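Local coordinates for protein ABC transporter (Caldanaerobius, PDB 4G68) that probably binds xylan-derived sugars outside the cell, as the extracellular solute-binding component of an ABC transporter in a thermophilic bacterium, at residues C[152-157]-C[277-282]; C[265-270]-C[283-288]; C[297-302]-C[375-380]; C[312-317]-C[384-389]; C[350-355]-C[368-373]. One frame throughout, in Å; residues are numbered along the deposited sequence.

Interaction 1: residues C[152-157]-C[277-282]; sequences QQASVL and GGNFDA
Val156 and Gly277 form an antiparallel hydrogen-bonded pair, joined by two backbone bonds. Val156 N gives to Gly277 O at 2.8 Å, and Gly277 N gives to Val156 O. Ser155 and Gly278 make the next, non-hydrogen-bonded pair, with CA atoms 4.9 Å apart. Strand 274-278 then ends, and residues 279-281 take a 3-10 turn. Asn279 carries the ladder one step further. Its N bonds to Ala154 O at 2.9 Å. Its side chain returns the bond: OD1 accepts from Ala154 N at 2.7 Å. Asn279 CG sits between its own backbone N and carbonyl carbon (chi1 59°), which puts CG 3.5 Å from Ala154 N. Ala154 N lies well above the plane of this amide, 57° out of it. A water links Asn279 ND2 to Gln152 O. Val156 CG2 packs on Asn279 CA at 3.9 Å. Gln153 reaches the Phe280 ring with its amide end, CD lying 3.6 Å from Phe280 CE2, with the amide and ring planes 61° apart. Phe280 CE2 also lies so near Gly278 that a beta carbon there would clash with it. Gly277 has backbone angles that would jam a beta carbon against the preceding carbonyl. This is the end of strand 274-278 on strand 144-160 in the mixed sheet of a periplasmic-binding-protein fold, where an asparagine side chain extends the pairing past the last strand residue.

Interaction 2: residues C[265-270]-C[283-288]; sequences AEFNQG and AAFVSD
Phe267 turns the edge of its ring onto the face of Phe285, a T-shaped (edge-to-face) pair. The centroids are 4.8 Å apart and the planes stand at 70°. Phe267 CD2 lies over the centre of the Phe285 ring, 3.5 Å above its plane, and comes within 3.6 Å of Phe285 CZ. Phe267 CE2 is also near that ring, 3.9 Å from Phe285 CE2. Phe267 CG is anti to the backbone N (chi1 -165°), which places CG on the side of Phe285; chi2 (59°) then sets CD2 over the other ring. Asn268 approaches the same ring, its CB 4.0 Å from Phe285 CD1. Its CB also lies 3.3 Å from Ala284 O. Tyr158 and Tyr275 meet Phe285 edge-to-face as well, making an aromatic cluster around it. Both helices stop here. After helix 260-268 the chain turns at Gly270, whose positive phi and two bonds back into the last turn make a Schellman motif. At the other end, Ala283 O takes bonds from both Ser287 N and Asp288 N as the short helix 283-286 runs out. The buried contact packs together the two helices that come just before and just after strand 274-278 in the solute-binding fold.

Interaction 3: residues C[297-302]-C[375-380]; sequences IEAVRF and IQIMNN
Arg301 lays its guanidinium over the carbonyl oxygen of Asn380. The oxygen sits 2.9 Å above the centre of the group, and Asn380 O to Arg301 CZ is 3.0 Å. NE and NH2 are also close to this oxygen, but their angles are too poor for hydrogen bonds. The chain of Arg301 is extended from CG to NE, and its CG already lies 3.1 Å from Asn380 O. The aliphatic part and the flat head therefore both rest on the same carbonyl. The side chain of Asn380 reaches the strand instead. Its ND2 gives a hydrogen bond to Ala299 O at 2.7 Å, nearly along the C=O axis. The oxygen is tilted 18° from the Asn380 amide plane. Ala299 points toward the helix, and its CB meets Ile377 CG1 at 3.7 Å. Gln376 runs out extended to the strand, where it crosses Glu298 obliquely. The carboxylate of Glu298 is turned 33° from the Gln376 amide. The axes of strand 297-300 and helix segment 375-380 approach to 7.6 Å and are inclined by 28°. Val156, on the neighbouring strand 144-160, packs on both Ala299 and Ile377. The contact thus has a small apolar centre with polar groups around it. A side-chain amide from the helix answers the strand carbonyl of Ala299, while the positive charge of Arg301 probably gains electrostatically from the carbonyl beneath its face.

Interaction 4: residues C[312-317]-C[384-389]; sequences PTEYIG and NAKGSV
Residues 313-317 and 385-389 run side by side in the same sense, with Tyr315 opposite Ser388 and Ile316 opposite Val389 as parallel pairs. Three backbone bonds follow the usual parallel alternation. Tyr315 N gives to Gly387 O, Val389 N gives to Tyr315 O, and Gly317 N gives to Val389 O at 2.9 Å. In the last of these the donor stands 49° out of the carbonyl plane. Three CA-H...O contacts lie between them, the shortest from Ser388 CA to Tyr315 O at 3.1 Å. Ser388 CB lies over the centre of the Tyr315 ring, 3.6 Å from its centroid, a CH-pi contact. Ala385 CB comes to the edge of the same ring, 3.4 Å from Tyr315 CE1. Tyr315 CG lies between the backbone N and the carbonyl carbon (chi1 67°), which brings it to 4.0 Å from Ser388 CB. This short ladder ties the stretch leading into strand 317-325 to strand 388-389, beyond helix 372-382, within the solute-binding fold. The chain turns a corner at Ile316, and the glycine after it has backbone angles that would press a beta carbon against the preceding carbonyl. Ile316 and Val389 lie alongside each other, pointing the same way, with Ile316 CD1 3.9 Å from Val389 CG1. Helix 201-215 packs on Ile316 and helix 217-224 on Val389. At the other end Thr313 OG1 accepts from Lys386 N at 2.8 Å; this hydroxyl is also hydrogen-bonded to Asp311 OD1. Lys386 sends its amine toward Asp311 in a long, weak ion pair. The buried Gly387 N has no partner in the model.

Interaction 5: residues C[350-355]-C[368-373]; sequences DYLIAT and SKVDPL
Val370 places CG1 over one face of the Tyr351 ring. The methyl stands 3.7 Å above the plane, offset toward the rim, and Tyr351 CE2 is its nearest ring atom at 3.7 Å. The centroid is 4.0 Å from this carbon, a CH-pi contact. Val370 CG1 is anti to the carbonyl carbon (chi1 -45°), which puts this methyl, rather than CG2, over the ring and against Leu352. There Leu352 CD2 is 3.8 Å from Val370 CG1. The side chains of Leu352 and Val370 cross at about a right angle. Leu352 CD2 also rests on Lys369 CB at 3.8 Å. The lysine chain is extended to CE, and its bend at chi4 brings NZ within 4.0 Å of Leu352 CD1. The charged end therefore curls back beside an apolar group. Asp371 takes the N-cap position, its OD2 accepting from Leu373 N at 2.9 Å. On the other segment Thr355 OG1 gives a hydrogen bond to Asp350 OD1 at 2.6 Å, across the turn after helix 332-353. Ala354 leaves helical geometry there with positive phi. Tyr362 meets the Tyr351 ring, and Ile365 packs on both Leu352 and Val370. The contact joins the C-terminal end of helix 332-353 to the start of helix 372-382, whose Leu373 reaches on to strand 297-300.

Interaction 1 lies nearest the chain centre and is buried, as is interaction 2 farther out; the other three are partly buried. Interactions 1 and 3 meet on one sheet, where Leu157 O and Val300 N probably bond and Val156 packs on Ala299. Interactions 3 and 5 share helix 372-382, one along its side and one at its start. Interaction 2 touches 5 through a probable Ser287 OG to Ile353 O bond. Interaction 4 meets 1 where Ser155 OG probably bonds to Ile316 N, but stays apart from 2 and 5. Interactions 1 and 4 rely on backbone ladders, 2 and 5 on aromatic and aliphatic packing, and 3 on a side-chain-to-backbone bond beside a small apolar contact.

Interaction 1: residues C[152-157]-C[277-282]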
# COMPACT_ATOMS: atom_id res chain seq x y z
N GLN C 152 0.70 8.48 -0.77
CA GLN C 152 1.01 7.73 -1.93
C GLN C 152 1.75 6.51 -1.49
O GLN C 152 2.47 6.56 -0.50
CB GLN C 152 1.81 8.49 -3.00
CG GLN C 152 2.64 9.67 -2.57
CD GLN C 152 3.40 10.31 -3.74
OE1 GLN C 152 4.11 9.64 -4.52
NE2 GLN C 152 3.23 11.64 -3.89
N GLN C 153 1.53 5.41 -2.21
CA GLN C 153 2.28 4.18 -1.91
C GLN C 153 3.36 3.93 -2.95
O GLN C 153 3.33 4.49 -4.09
CB GLN C 153 1.28 2.96 -1.90
CG GLN C 153 0.13 3.07 -0.82
CD GLN C 153 -0.85 1.85 -0.78
OE1 GLN C 153 -0.76 0.95 -1.59
NE2 GLN C 153 -1.80 1.86 0.13
N ALA C 154 4.32 3.07 -2.57
CA ALA C 154 5.36 2.64 -3.48
C ALA C 154 5.83 1.29 -2.96
O ALA C 154 5.86 1.08 -1.73
CB ALA C 154 6.50 3.67 -3.49
N SER C 155 6.19 0.40 -3.88
CA SER C 155 6.75 -0.93 -3.47
C SER C 155 8.19 -0.82 -3.01
O SER C 155 9.02 -0.21 -3.73
CB SER C 155 6.64 -1.96 -4.61
OG SER C 155 7.03 -1.39 -5.89
N VAL C 156 8.54 -1.53 -1.93
CA VAL C 156 9.91 -1.42 -1.41
C VAL C 156 10.43 -2.80 -1.03
O VAL C 156 9.70 -3.53 -0.37
CB VAL C 156 9.94 -0.58 -0.12
CG1 VAL C 156 11.36 -0.49 0.47
CG2 VAL C 156 9.40 0.83 -0.40
N LEU C 157 11.70 -3.10 -1.39
CA LEU C 157 12.44 -4.21 -0.79
C LEU C 157 13.24 -3.63 0.38
O LEU C 157 14.12 -2.78 0.20
CB LEU C 157 13.32 -4.96 -1.83
CG LEU C 157 14.24 -6.12 -1.37
CD1 LEU C 157 13.50 -7.25 -0.66
CD2 LEU C 157 15.05 -6.64 -2.55
N GLY C 277 7.17 -4.98 0.53
CA GLY C 277 5.81 -4.58 0.62
C GLY C 277 5.67 -3.14 0.34
O GLY C 277 6.42 -2.57 -0.48
N GLY C 278 4.67 -2.58 0.98
CA GLY C 278 4.41 -1.16 0.86
C GLY C 278 5.40 -0.31 1.64
O GLY C 278 5.95 -0.71 2.70
N ASN C 279 5.63 0.90 1.12
CA ASN C 279 6.41 1.86 1.85
C ASN C 279 5.81 2.14 3.28
O ASN C 279 6.54 2.60 4.17
CB ASN C 279 6.38 3.15 1.04
CG ASN C 279 4.97 3.63 0.84
OD1 ASN C 279 4.15 2.99 0.14
ND2 ASN C 279 4.62 4.68 1.56
N PHE C 280 4.49 1.94 3.47
CA PHE C 280 3.76 2.33 4.73
C PHE C 280 4.22 1.46 5.89
O PHE C 280 4.12 1.86 7.10
CB PHE C 280 2.23 2.13 4.59
CG PHE C 280 1.87 0.92 3.73
CD1 PHE C 280 1.84 -0.38 4.30
CD2 PHE C 280 1.50 1.10 2.39
CE1 PHE C 280 1.47 -1.47 3.50
CE2 PHE C 280 1.17 0.03 1.58
CZ PHE C 280 1.14 -1.26 2.15
N ASP C 281 4.76 0.29 5.51
CA ASP C 281 5.36 -0.62 6.49
C ASP C 281 6.66 -0.12 7.07
O ASP C 281 7.10 -0.59 8.11
CB ASP C 281 5.47 -2.06 5.95
CG ASP C 281 4.09 -2.73 5.86
OD1 ASP C 281 3.11 -2.23 6.51
OD2 ASP C 281 4.03 -3.77 5.15
N ALA C 282 7.28 0.86 6.43
CA ALA C 282 8.54 1.46 6.98
C ALA C 282 8.47 1.82 8.40
O ALA C 282 9.42 1.52 9.13
CB ALA C 282 8.96 2.67 6.19
O HOH W 1 1.51 4.75 1.88

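Interaction 2: residues C[265-270]-C[283-288]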
# COMPACT_ATOMS: atom_id res chain seq x y z
N ALA C 265 6.56 -7.41 12.77
CA ALA C 265 7.17 -7.68 14.08
C ALA C 265 8.37 -8.68 13.95
O ALA C 265 9.43 -8.45 14.54
CB ALA C 265 6.12 -8.18 15.07
N GLU C 266 8.20 -9.73 13.14
CA GLU C 266 9.30 -10.61 12.75
C GLU C 266 10.52 -9.81 12.29
O GLU C 266 11.61 -9.90 12.88
CB GLU C 266 8.87 -11.47 11.58
CG GLU C 266 8.81 -12.94 11.96
CD GLU C 266 8.55 -13.84 10.77
OE1 GLU C 266 8.55 -13.45 9.60
OE2 GLU C 266 8.29 -15.02 11.02
N PHE C 267 10.31 -9.03 11.23
CA PHE C 267 11.38 -8.26 10.62
C PHE C 267 11.98 -7.23 11.53
O PHE C 267 13.20 -7.04 11.45
CB PHE C 267 10.90 -7.53 9.39
CG PHE C 267 12.01 -7.01 8.52
CD1 PHE C 267 12.96 -7.87 7.98
CD2 PHE C 267 12.10 -5.66 8.22
CE1 PHE C 267 13.97 -7.39 7.15
CE2 PHE C 267 13.08 -5.17 7.37
CZ PHE C 267 14.04 -6.03 6.85
N ASN C 268 11.15 -6.58 12.34
CA ASN C 268 11.64 -5.53 13.24
C ASN C 268 12.37 -6.07 14.46
O ASN C 268 13.10 -5.32 15.12
CB ASN C 268 10.65 -4.34 13.50
CG ASN C 268 9.66 -4.57 14.64
OD1 ASN C 268 9.75 -5.51 15.43
ND2 ASN C 268 8.69 -3.66 14.74
N GLN C 269 12.19 -7.38 14.73
CA GLN C 269 12.97 -8.06 15.77
C GLN C 269 14.26 -8.66 15.22
O GLN C 269 15.00 -9.34 15.93
CB GLN C 269 12.10 -9.13 16.45
CG GLN C 269 10.97 -8.54 17.30
CD GLN C 269 11.45 -7.53 18.34
OE1 GLN C 269 11.26 -6.30 18.19
NE2 GLN C 269 12.08 -8.03 19.38
N GLY C 270 14.54 -8.40 13.95
CA GLY C 270 15.79 -8.86 13.32
C GLY C 270 15.75 -10.32 12.93
O GLY C 270 16.77 -10.97 12.85
N ALA C 283 7.36 2.45 8.82
CA ALA C 283 7.23 2.97 10.20
C ALA C 283 7.37 1.87 11.24
O ALA C 283 7.90 2.14 12.29
CB ALA C 283 5.91 3.72 10.40
N ALA C 284 6.94 0.64 10.92
CA ALA C 284 7.10 -0.53 11.86
C ALA C 284 8.57 -0.84 12.13
O ALA C 284 8.89 -1.52 13.11
CB ALA C 284 6.39 -1.77 11.34
N PHE C 285 9.45 -0.38 11.24
CA PHE C 285 10.89 -0.75 11.36
C PHE C 285 11.70 0.40 11.99
O PHE C 285 12.69 0.16 12.72
CB PHE C 285 11.53 -1.21 10.01
CG PHE C 285 10.64 -2.13 9.18
CD1 PHE C 285 9.78 -3.02 9.79
CD2 PHE C 285 10.72 -2.12 7.77
CE1 PHE C 285 8.99 -3.87 9.04
CE2 PHE C 285 9.94 -2.96 7.01
CZ PHE C 285 9.08 -3.86 7.64
N VAL C 286 11.25 1.63 11.74
CA VAL C 286 12.03 2.80 12.11
C VAL C 286 11.28 3.77 13.04
O VAL C 286 11.86 4.74 13.56
CB VAL C 286 12.57 3.50 10.85
CG1 VAL C 286 13.39 2.51 10.03
CG2 VAL C 286 11.44 4.09 9.97
N SER C 287 9.99 3.52 13.27
CA SER C 287 9.26 4.39 14.17
C SER C 287 8.68 3.69 15.39
O SER C 287 8.53 4.30 16.41
CB SER C 287 8.14 5.12 13.42
OG SER C 287 8.69 5.93 12.40
N ASP C 288 8.29 2.43 15.22
CA ASP C 288 7.73 1.62 16.31
C ASP C 288 8.78 1.51 17.41
O ASP C 288 9.91 1.09 17.14
CB ASP C 288 7.40 0.22 15.76
CG ASP C 288 6.61 -0.62 16.73
OD1 ASP C 288 6.76 -0.47 17.96
OD2 ASP C 288 5.83 -1.45 16.24

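Interaction 3: residues C[297-302]-C[375-380]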
# COMPACT_ATOMS: atom_id res chain seq x y z
N ILE C 297 18.37 -0.75 8.46
CA ILE C 297 17.46 -1.05 7.30
C ILE C 297 17.65 -0.13 6.10
O ILE C 297 17.66 1.13 6.23
CB ILE C 297 15.94 -0.98 7.68
CG1 ILE C 297 15.54 -2.01 8.79
CG2 ILE C 297 15.02 -0.93 6.41
CD1 ILE C 297 16.23 -3.38 8.76
N GLU C 298 17.78 -0.77 4.93
CA GLU C 298 17.95 -0.10 3.63
C GLU C 298 16.75 -0.45 2.74
O GLU C 298 16.33 -1.63 2.68
CB GLU C 298 19.21 -0.62 2.95
CG GLU C 298 19.66 0.24 1.79
CD GLU C 298 20.71 -0.45 0.92
OE1 GLU C 298 21.13 -1.58 1.26
OE2 GLU C 298 21.08 0.15 -0.11
N ALA C 299 16.21 0.57 2.07
CA ALA C 299 15.17 0.44 1.07
C ALA C 299 15.78 0.47 -0.35
O ALA C 299 16.50 1.41 -0.73
CB ALA C 299 14.14 1.59 1.21
N VAL C 300 15.45 -0.56 -1.13
CA VAL C 300 15.80 -0.69 -2.56
C VAL C 300 14.57 -1.04 -3.47
O VAL C 300 13.54 -1.51 -3.00
CB VAL C 300 17.00 -1.68 -2.78
CG1 VAL C 300 18.20 -1.30 -1.91
CG2 VAL C 300 16.58 -3.13 -2.53
N ARG C 301 14.70 -0.75 -4.75
CA ARG C 301 13.76 -1.20 -5.76
C ARG C 301 13.68 -2.70 -5.78
O ARG C 301 14.64 -3.38 -5.37
CB ARG C 301 14.23 -0.78 -7.13
CG ARG C 301 13.97 0.69 -7.38
CD ARG C 301 14.35 1.06 -8.79
NE ARG C 301 14.23 2.49 -8.85
CZ ARG C 301 15.26 3.30 -8.96
NH1 ARG C 301 16.49 2.78 -9.06
NH2 ARG C 301 15.06 4.61 -8.99
N PHE C 302 12.57 -3.23 -6.26
CA PHE C 302 12.54 -4.70 -6.52
C PHE C 302 13.55 -4.94 -7.64
O PHE C 302 13.75 -4.04 -8.47
CB PHE C 302 11.14 -5.20 -6.85
CG PHE C 302 11.01 -6.71 -6.75
CD1 PHE C 302 10.74 -7.34 -5.50
CD2 PHE C 302 11.24 -7.50 -7.88
CE1 PHE C 302 10.65 -8.73 -5.41
CE2 PHE C 302 11.16 -8.88 -7.80
CZ PHE C 302 10.85 -9.49 -6.58
N ILE C 375 13.28 9.10 3.29
CA ILE C 375 14.02 9.80 2.24
C ILE C 375 14.55 8.79 1.21
O ILE C 375 14.49 8.98 -0.04
CB ILE C 375 15.20 10.54 2.88
CG1 ILE C 375 14.67 11.63 3.80
CG2 ILE C 375 16.09 11.20 1.83
CD1 ILE C 375 15.68 12.20 4.77
N GLN C 376 15.05 7.69 1.73
CA GLN C 376 15.62 6.64 0.87
C GLN C 376 14.58 6.04 -0.10
O GLN C 376 14.85 5.88 -1.32
CB GLN C 376 16.36 5.57 1.68
CG GLN C 376 17.36 4.81 0.80
CD GLN C 376 18.12 3.72 1.52
OE1 GLN C 376 19.34 3.53 1.32
NE2 GLN C 376 17.42 3.02 2.40
N ILE C 377 13.39 5.74 0.45
CA ILE C 377 12.26 5.30 -0.33
C ILE C 377 12.05 6.32 -1.44
O ILE C 377 12.06 5.95 -2.60
CB ILE C 377 10.98 5.02 0.50
CG1 ILE C 377 11.16 3.76 1.35
CG2 ILE C 377 9.80 4.79 -0.46
CD1 ILE C 377 10.10 3.52 2.43
N MET C 378 11.88 7.60 -1.10
CA MET C 378 11.82 8.64 -2.14
C MET C 378 12.93 8.52 -3.21
O MET C 378 12.63 8.42 -4.42
CB MET C 378 11.85 10.01 -1.50
CG MET C 378 10.48 10.48 -1.04
SD MET C 378 10.50 12.19 -0.42
CE MET C 378 10.81 13.11 -1.82
N ASN C 379 14.18 8.48 -2.76
CA ASN C 379 15.38 8.41 -3.62
C ASN C 379 15.67 7.11 -4.39
O ASN C 379 15.95 7.13 -5.60
CB ASN C 379 16.60 8.73 -2.75
CG ASN C 379 16.61 10.17 -2.32
OD1 ASN C 379 15.80 10.99 -2.80
ND2 ASN C 379 17.52 10.50 -1.42
N ASN C 380 15.69 5.99 -3.69
CA ASN C 380 15.90 4.70 -4.33
C ASN C 380 14.71 4.16 -5.09
O ASN C 380 14.91 3.32 -5.98
CB ASN C 380 16.36 3.66 -3.33
CG ASN C 380 17.76 3.96 -2.79
OD1 ASN C 380 18.37 5.02 -3.11
ND2 ASN C 380 18.27 3.06 -1.92

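Interaction 4: residues C[312-317]-C[384-389]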
# COMPACT_ATOMS: atom_id res chain seq x y z
N PRO C 312 13.11 -1.18 -15.37
CA PRO C 312 13.48 -1.53 -13.98
C PRO C 312 13.06 -0.53 -12.89
O PRO C 312 13.26 -0.81 -11.68
CB PRO C 312 15.02 -1.60 -14.03
CG PRO C 312 15.27 -2.03 -15.43
CD PRO C 312 14.29 -1.21 -16.25
N THR C 313 12.53 0.62 -13.32
CA THR C 313 12.16 1.70 -12.37
C THR C 313 10.63 1.76 -12.09
O THR C 313 10.17 2.53 -11.24
CB THR C 313 12.54 3.08 -12.90
OG1 THR C 313 11.70 3.37 -14.02
CG2 THR C 313 14.07 3.17 -13.33
N GLU C 314 9.84 0.99 -12.83
CA GLU C 314 8.39 0.94 -12.58
C GLU C 314 8.15 0.36 -11.20
O GLU C 314 8.84 -0.57 -10.76
CB GLU C 314 7.65 0.09 -13.64
CG GLU C 314 7.97 0.36 -15.11
CD GLU C 314 7.29 -0.60 -16.09
OE1 GLU C 314 6.90 -1.70 -15.68
OE2 GLU C 314 7.07 -0.24 -17.28
N TYR C 315 7.12 0.88 -10.53
CA TYR C 315 6.78 0.40 -9.20
C TYR C 315 5.29 0.17 -9.01
O TYR C 315 4.47 0.71 -9.76
CB TYR C 315 7.37 1.33 -8.14
CG TYR C 315 6.80 2.72 -8.07
CD1 TYR C 315 7.33 3.77 -8.83
CD2 TYR C 315 5.75 3.00 -7.18
CE1 TYR C 315 6.82 5.07 -8.74
CE2 TYR C 315 5.20 4.28 -7.09
CZ TYR C 315 5.73 5.32 -7.87
OH TYR C 315 5.20 6.58 -7.72
N ILE C 316 4.97 -0.74 -8.09
CA ILE C 316 3.60 -0.91 -7.66
C ILE C 316 3.37 0.18 -6.60
O ILE C 316 4.13 0.31 -5.62
CB ILE C 316 3.38 -2.33 -7.07
CG1 ILE C 316 3.62 -3.42 -8.13
CG2 ILE C 316 2.02 -2.46 -6.34
CD1 ILE C 316 2.46 -3.59 -9.11
N GLY C 317 2.32 0.97 -6.78
CA GLY C 317 1.93 1.95 -5.75
C GLY C 317 1.22 3.12 -6.51
O GLY C 317 0.54 2.91 -7.53
N ASN C 384 12.51 9.72 -10.29
CA ASN C 384 12.74 9.37 -11.70
C ASN C 384 12.09 8.07 -12.22
O ASN C 384 12.42 7.61 -13.30
CB ASN C 384 14.24 9.44 -12.03
CG ASN C 384 14.81 10.84 -11.82
OD1 ASN C 384 14.19 11.84 -12.18
ND2 ASN C 384 15.97 10.92 -11.19
N ALA C 385 11.15 7.51 -11.44
CA ALA C 385 10.48 6.27 -11.83
C ALA C 385 9.78 6.45 -13.17
O ALA C 385 9.21 7.50 -13.45
CB ALA C 385 9.47 5.83 -10.75
N LYS C 386 9.82 5.40 -13.98
CA LYS C 386 9.23 5.47 -15.35
C LYS C 386 7.68 5.50 -15.38
O LYS C 386 7.09 6.50 -15.86
CB LYS C 386 9.83 4.39 -16.23
CG LYS C 386 9.70 4.73 -17.70
CD LYS C 386 9.25 3.50 -18.47
CE LYS C 386 9.43 3.72 -19.96
NZ LYS C 386 10.02 2.48 -20.47
N GLY C 387 7.02 4.44 -14.90
CA GLY C 387 5.62 4.48 -14.53
C GLY C 387 5.27 3.68 -13.27
O GLY C 387 6.14 3.20 -12.54
N SER C 388 3.97 3.52 -13.00
CA SER C 388 3.59 2.84 -11.79
C SER C 388 2.13 2.53 -11.94
O SER C 388 1.46 3.13 -12.77
CB SER C 388 3.80 3.75 -10.56
OG SER C 388 2.80 4.78 -10.50
N VAL C 389 1.66 1.58 -11.13
CA VAL C 389 0.27 1.12 -11.15
C VAL C 389 -0.08 0.62 -9.75
O VAL C 389 0.76 0.02 -9.08
CB VAL C 389 0.09 0.00 -12.22
CG1 VAL C 389 0.77 -1.31 -11.79
CG2 VAL C 389 -1.40 -0.16 -12.58

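Interaction 5: residues C[350-355]-C[368-373]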
# COMPACT_ATOMS: atom_id res chain seq x y z
N ASP C 350 2.74 11.26 8.00
CA ASP C 350 3.22 10.08 7.21
C ASP C 350 4.68 10.28 6.85
O ASP C 350 5.53 9.39 7.06
CB ASP C 350 2.44 9.97 5.88
CG ASP C 350 1.16 9.17 5.97
OD1 ASP C 350 0.91 8.55 7.04
OD2 ASP C 350 0.40 9.17 4.94
N TYR C 351 4.96 11.45 6.30
CA TYR C 351 6.32 11.87 5.94
C TYR C 351 7.32 11.81 7.12
O TYR C 351 8.44 11.27 6.97
CB TYR C 351 6.27 13.29 5.36
CG TYR C 351 7.57 13.78 4.72
CD1 TYR C 351 8.34 12.93 3.92
CD2 TYR C 351 7.99 15.09 4.90
CE1 TYR C 351 9.52 13.37 3.33
CE2 TYR C 351 9.16 15.56 4.30
CZ TYR C 351 9.92 14.69 3.52
OH TYR C 351 11.07 15.15 2.93
N LEU C 352 6.89 12.31 8.29
CA LEU C 352 7.75 12.37 9.46
C LEU C 352 8.03 11.01 10.09
O LEU C 352 9.15 10.73 10.50
CB LEU C 352 7.14 13.31 10.50
CG LEU C 352 7.29 14.79 10.15
CD1 LEU C 352 6.36 15.66 10.98
CD2 LEU C 352 8.75 15.18 10.39
N ILE C 353 7.00 10.17 10.14
CA ILE C 353 7.07 8.87 10.78
C ILE C 353 7.16 7.65 9.83
O ILE C 353 7.28 6.51 10.31
CB ILE C 353 5.99 8.71 11.87
CG1 ILE C 353 4.63 8.39 11.25
CG2 ILE C 353 5.92 9.98 12.74
CD1 ILE C 353 3.54 8.13 12.30
N ALA C 354 7.11 7.88 8.51
CA ALA C 354 7.28 6.82 7.49
C ALA C 354 6.13 5.78 7.41
O ALA C 354 6.30 4.67 6.92
CB ALA C 354 8.68 6.16 7.56
N THR C 355 4.95 6.19 7.87
CA THR C 355 3.72 5.41 7.69
C THR C 355 3.13 5.60 6.29
O THR C 355 2.26 4.84 5.86
CB THR C 355 2.59 5.81 8.69
OG1 THR C 355 2.39 7.24 8.70
CG2 THR C 355 2.86 5.27 10.07
N SER C 368 15.33 17.55 8.55
CA SER C 368 16.25 16.92 9.48
C SER C 368 15.52 16.03 10.51
O SER C 368 16.15 15.26 11.25
CB SER C 368 17.05 18.02 10.18
OG SER C 368 16.26 18.61 11.20
N LYS C 369 14.19 16.18 10.58
CA LYS C 369 13.32 15.39 11.44
C LYS C 369 12.80 14.12 10.73
O LYS C 369 12.30 13.19 11.36
CB LYS C 369 12.13 16.23 11.87
CG LYS C 369 11.50 15.81 13.18
CD LYS C 369 10.70 16.98 13.75
CE LYS C 369 9.71 16.57 14.83
NZ LYS C 369 8.69 15.66 14.27
N VAL C 370 12.91 14.08 9.42
CA VAL C 370 12.36 12.94 8.70
C VAL C 370 13.32 11.76 8.68
O VAL C 370 14.54 11.96 8.66
CB VAL C 370 11.87 13.36 7.30
CG1 VAL C 370 11.08 14.65 7.38
CG2 VAL C 370 12.99 13.50 6.32
N ASP C 371 12.78 10.53 8.72
CA ASP C 371 13.64 9.38 8.91
C ASP C 371 14.40 9.10 7.62
O ASP C 371 13.81 9.23 6.56
CB ASP C 371 12.85 8.15 9.38
CG ASP C 371 13.75 7.00 9.81
OD1 ASP C 371 13.99 6.81 11.02
OD2 ASP C 371 14.24 6.28 8.91
N PRO C 372 15.69 8.73 7.73
CA PRO C 372 16.47 8.46 6.53
C PRO C 372 15.85 7.43 5.61
O PRO C 372 15.98 7.57 4.40
CB PRO C 372 17.81 7.96 7.08
CG PRO C 372 17.96 8.68 8.38
CD PRO C 372 16.55 8.81 8.93
N LEU C 373 15.16 6.44 6.17
CA LEU C 373 14.51 5.39 5.41
C LEU C 373 13.36 5.94 4.55
O LEU C 373 13.19 5.55 3.38
CB LEU C 373 14.01 4.26 6.35
CG LEU C 373 13.44 3.00 5.70
CD1 LEU C 373 14.52 2.28 4.89
CD2 LEU C 373 12.85 2.02 6.75